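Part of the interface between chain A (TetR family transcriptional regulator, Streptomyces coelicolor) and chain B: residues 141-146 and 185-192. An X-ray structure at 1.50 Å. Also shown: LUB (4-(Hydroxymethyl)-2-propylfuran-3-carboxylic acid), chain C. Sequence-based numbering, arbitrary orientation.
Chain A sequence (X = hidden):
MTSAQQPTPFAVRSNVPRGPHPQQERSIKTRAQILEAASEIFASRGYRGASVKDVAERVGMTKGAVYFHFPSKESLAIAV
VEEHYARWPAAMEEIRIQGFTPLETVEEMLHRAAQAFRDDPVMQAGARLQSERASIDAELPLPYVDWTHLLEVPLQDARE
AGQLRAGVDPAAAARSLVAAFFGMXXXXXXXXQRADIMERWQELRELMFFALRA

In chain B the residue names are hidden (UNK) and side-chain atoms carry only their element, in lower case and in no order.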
# COMPACT_ATOMS: atom_id res chain seq x y z
N PRO A 141 -14.95 5.65 5.29
CA PRO A 141 -14.88 6.27 3.94
C PRO A 141 -14.02 5.41 2.98
O PRO A 141 -13.02 4.80 3.38
CB PRO A 141 -14.30 7.65 4.19
CG PRO A 141 -14.37 7.91 5.67
CD PRO A 141 -14.41 6.55 6.33
N LEU A 142 -14.37 5.42 1.71
CA LEU A 142 -13.51 4.76 0.72
C LEU A 142 -12.13 5.41 0.77
O LEU A 142 -12.03 6.66 0.75
CB LEU A 142 -14.08 4.92 -0.69
CG LEU A 142 -15.21 3.95 -1.09
CD1 LEU A 142 -15.75 4.39 -2.43
CD2 LEU A 142 -14.82 2.49 -1.17
N PRO A 143 -11.08 4.57 0.79
CA PRO A 143 -9.73 5.15 0.64
C PRO A 143 -9.42 5.68 -0.75
O PRO A 143 -10.14 5.37 -1.74
CB PRO A 143 -8.83 3.97 0.99
CG PRO A 143 -9.62 2.79 0.48
CD PRO A 143 -11.02 3.10 0.86
N TYR A 144 -8.42 6.53 -0.82
CA TYR A 144 -7.73 6.98 -2.06
C TYR A 144 -8.52 8.00 -2.87
O TYR A 144 -7.90 8.89 -3.51
CB TYR A 144 -7.31 5.78 -2.97
CG TYR A 144 -6.72 4.64 -2.17
CD1 TYR A 144 -5.60 4.81 -1.33
CD2 TYR A 144 -7.32 3.37 -2.16
CE1 TYR A 144 -5.14 3.78 -0.56
CE2 TYR A 144 -6.84 2.35 -1.40
CZ TYR A 144 -5.76 2.56 -0.57
OH TYR A 144 -5.33 1.54 0.23
N VAL A 145 -9.85 7.87 -2.89
CA VAL A 145 -10.63 8.67 -3.80
C VAL A 145 -10.63 10.17 -3.44
O VAL A 145 -10.65 11.00 -4.32
CB VAL A 145 -12.04 8.13 -4.03
CG1 VAL A 145 -12.02 6.72 -4.57
CG2 VAL A 145 -12.81 8.17 -2.76
N ASP A 146 -10.57 10.52 -2.15
CA ASP A 146 -10.56 11.93 -1.76
C ASP A 146 -9.28 12.62 -2.24
O ASP A 146 -9.33 13.69 -2.82
CB ASP A 146 -10.71 12.07 -0.25
CG ASP A 146 -12.08 11.66 0.25
OD1 ASP A 146 -13.07 12.12 -0.39
OD2 ASP A 146 -12.19 10.86 1.22
N UNK B 185 -1.21 -1.88 -6.76
CA UNK B 185 -1.98 -3.13 -6.71
C UNK B 185 -2.93 -3.13 -5.51
O UNK B 185 -4.00 -3.70 -5.57
c UNK B 185 -0.21 -4.64 -5.60
o UNK B 185 -1.90 -6.08 -4.69
c UNK B 185 -0.99 -5.30 -4.47
c UNK B 185 -1.09 -4.35 -6.82
n UNK B 185 -0.61 -5.00 -3.25
N UNK B 186 -2.49 -2.52 -4.40
CA UNK B 186 -3.31 -2.45 -3.20
C UNK B 186 -4.53 -1.59 -3.41
O UNK B 186 -5.63 -1.96 -3.02
c UNK B 186 -3.78 -3.23 1.04
c UNK B 186 -2.46 -1.94 -2.05
n UNK B 186 -3.11 -3.35 -0.10
c UNK B 186 -3.11 -2.14 -0.74
c UNK B 186 -3.77 -1.27 0.06
n UNK B 186 -4.14 -1.97 1.17
N UNK B 187 -4.33 -0.42 -4.05
CA UNK B 187 -5.47 0.40 -4.35
C UNK B 187 -6.45 -0.34 -5.25
O UNK B 187 -7.66 -0.28 -5.04
c UNK B 187 -6.23 2.50 -5.61
c UNK B 187 -4.23 2.63 -4.06
c UNK B 187 -5.04 1.75 -5.01
N UNK B 188 -5.93 -0.99 -6.27
CA UNK B 188 -6.74 -1.76 -7.18
C UNK B 188 -7.51 -2.87 -6.47
O UNK B 188 -8.70 -3.08 -6.73
c UNK B 188 -5.88 -2.33 -8.31
o UNK B 188 -6.64 -3.04 -9.27
N UNK B 189 -6.88 -3.55 -5.52
CA UNK B 189 -7.55 -4.56 -4.75
C UNK B 189 -8.65 -3.93 -3.90
O UNK B 189 -9.79 -4.40 -3.89
o UNK B 189 -7.39 -7.11 -2.74
c UNK B 189 -7.17 -5.95 -2.60
c UNK B 189 -6.53 -5.27 -3.83
o UNK B 189 -7.44 -5.35 -1.51
N UNK B 190 -8.30 -2.89 -3.16
CA UNK B 190 -9.22 -2.33 -2.18
C UNK B 190 -10.47 -1.80 -2.85
O UNK B 190 -11.59 -2.01 -2.33
c UNK B 190 -8.59 -1.17 -1.41
o UNK B 190 -7.15 -0.71 0.39
c UNK B 190 -7.56 -1.58 -0.36
n UNK B 190 -7.18 -2.83 -0.26
N UNK B 191 -10.29 -1.06 -3.96
CA UNK B 191 -11.40 -0.42 -4.61
C UNK B 191 -12.13 -1.28 -5.60
O UNK B 191 -13.36 -1.19 -5.70
c UNK B 191 -10.36 1.96 -4.41
c UNK B 191 -10.96 0.86 -5.32
c UNK B 191 -9.99 3.18 -5.27
c UNK B 191 -11.31 2.33 -3.28
N UNK B 192 -11.39 -2.13 -6.32
CA UNK B 192 -11.92 -2.81 -7.49
C UNK B 192 -11.60 -4.28 -7.59
O UNK B 192 -11.82 -4.89 -8.66
c UNK B 192 -11.78 -0.64 -8.79
n UNK B 192 -13.07 -0.17 -8.76
c UNK B 192 -11.44 -2.10 -8.76
n UNK B 192 -11.82 1.56 -8.80
c UNK B 192 -13.07 1.15 -8.75
c UNK B 192 -10.99 0.45 -8.83
C2 LUB C . -3.05 7.81 1.39
C4 LUB C . -4.04 6.48 2.89
C5 LUB C . -2.74 6.51 3.18
C6 LUB C . -2.63 8.51 0.16
O11 LUB C . -5.62 8.35 0.17
C9 LUB C . -5.56 7.48 1.07
O10 LUB C . -6.58 6.77 1.41
C3 LUB C . -4.30 7.20 1.74
C12 LUB C . -5.02 5.82 3.85
O13 LUB C . -5.85 4.89 3.10
O1 LUB C . -2.05 7.23 2.19
C7 LUB C . -2.26 9.94 0.55
C8 LUB C . -1.87 10.78 -0.64

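Chain B presents one helix to a short loop of chain A that leads into a helix, and the side chains of the chain B helix can be identified from their atoms one by one.

Position 185 carries three carbons in a row, the third bearing one oxygen and one nitrogen. This is an amide on a two-methylene stem, so the residue is Gln185(B). It is out of reach of the loop; its NE2 is hydrogen-bonded elsewhere in the structure and its OE1 to a residue flanking one of the stretches.

Position 186 has one carbon followed by a five-membered ring of three carbons and two nitrogens, an imidazole. The edge of this ring approaches the hydroxyl of Tyr144(A). The residue is His186(B), with its CD2 3.2 Å from OH of Tyr144(A). Its CA-to-CB bond points sideways, yet the ring, at chi1 t, is long enough for its edge to reach the hydroxyl.

At 187 a single carbon carries two more, and no polar atom is present. One of the outer carbons lies over the face of the Tyr144(A) ring. This is Val187(B); its CG2 sits 3.5 Å from the centroid of that ring and 3° off the normal, a CH-pi contact. Branching at CB suits the place, because it sets a methyl group close to the backbone and over the aromatic face.

Position 188 shows one carbon and one oxygen; the CA-to-CB bond points away from chain A, and the side chain makes no contact. It is Ser188(B). Small and buried, it satisfies its hydroxyl elsewhere in the structure.

Position 189 has two carbons, the second bearing two oxygens, a carboxylate that does not reach chain A. It is Asp189(B), and its OD1 accepts a hydrogen bond from the side chain at position 190.

Position 190 also has two carbons, but the second carries one oxygen and one nitrogen, and its oxygen approaches the Tyr144(A) hydroxyl. The residue is Asn190(B). An amide can accept and donate at once: OD1 accepts a hydrogen bond from OH of Tyr144(A) at 2.9 Å, while ND2 donates to OD1 of Asp189(B) at 2.8 Å.

Position 191 has four carbons, forked at the second, and touches all four residues from Leu142(A) to Val145(A). It is Leu191(B). The forked end suits this broad contact: CD2 lies 4.1 Å from CD2 of Leu142(A), CD1 lies 4.1 Å from CG1 of Val145(A), and CG lies 4.0 Å from CD2 of Tyr144(A), near the plane of the ring.

Position 192 again has one carbon and an imidazole ring, but makes no contact with the loop. It is His192(B), a polar ring at ease in an exposed position.

The contact is centred on Tyr144(A), the N-cap residue of its helix. Val187(B) covers one face of its ring, Leu191(B) packs at the edge, and Asn190(B) takes up its hydroxyl. The backbone N of the same tyrosine donates to O10 of LUB at 2.9 Å, placing this interface residue directly beside the bound ligand.

Chain B, residues 185-192: QHVSDNLH
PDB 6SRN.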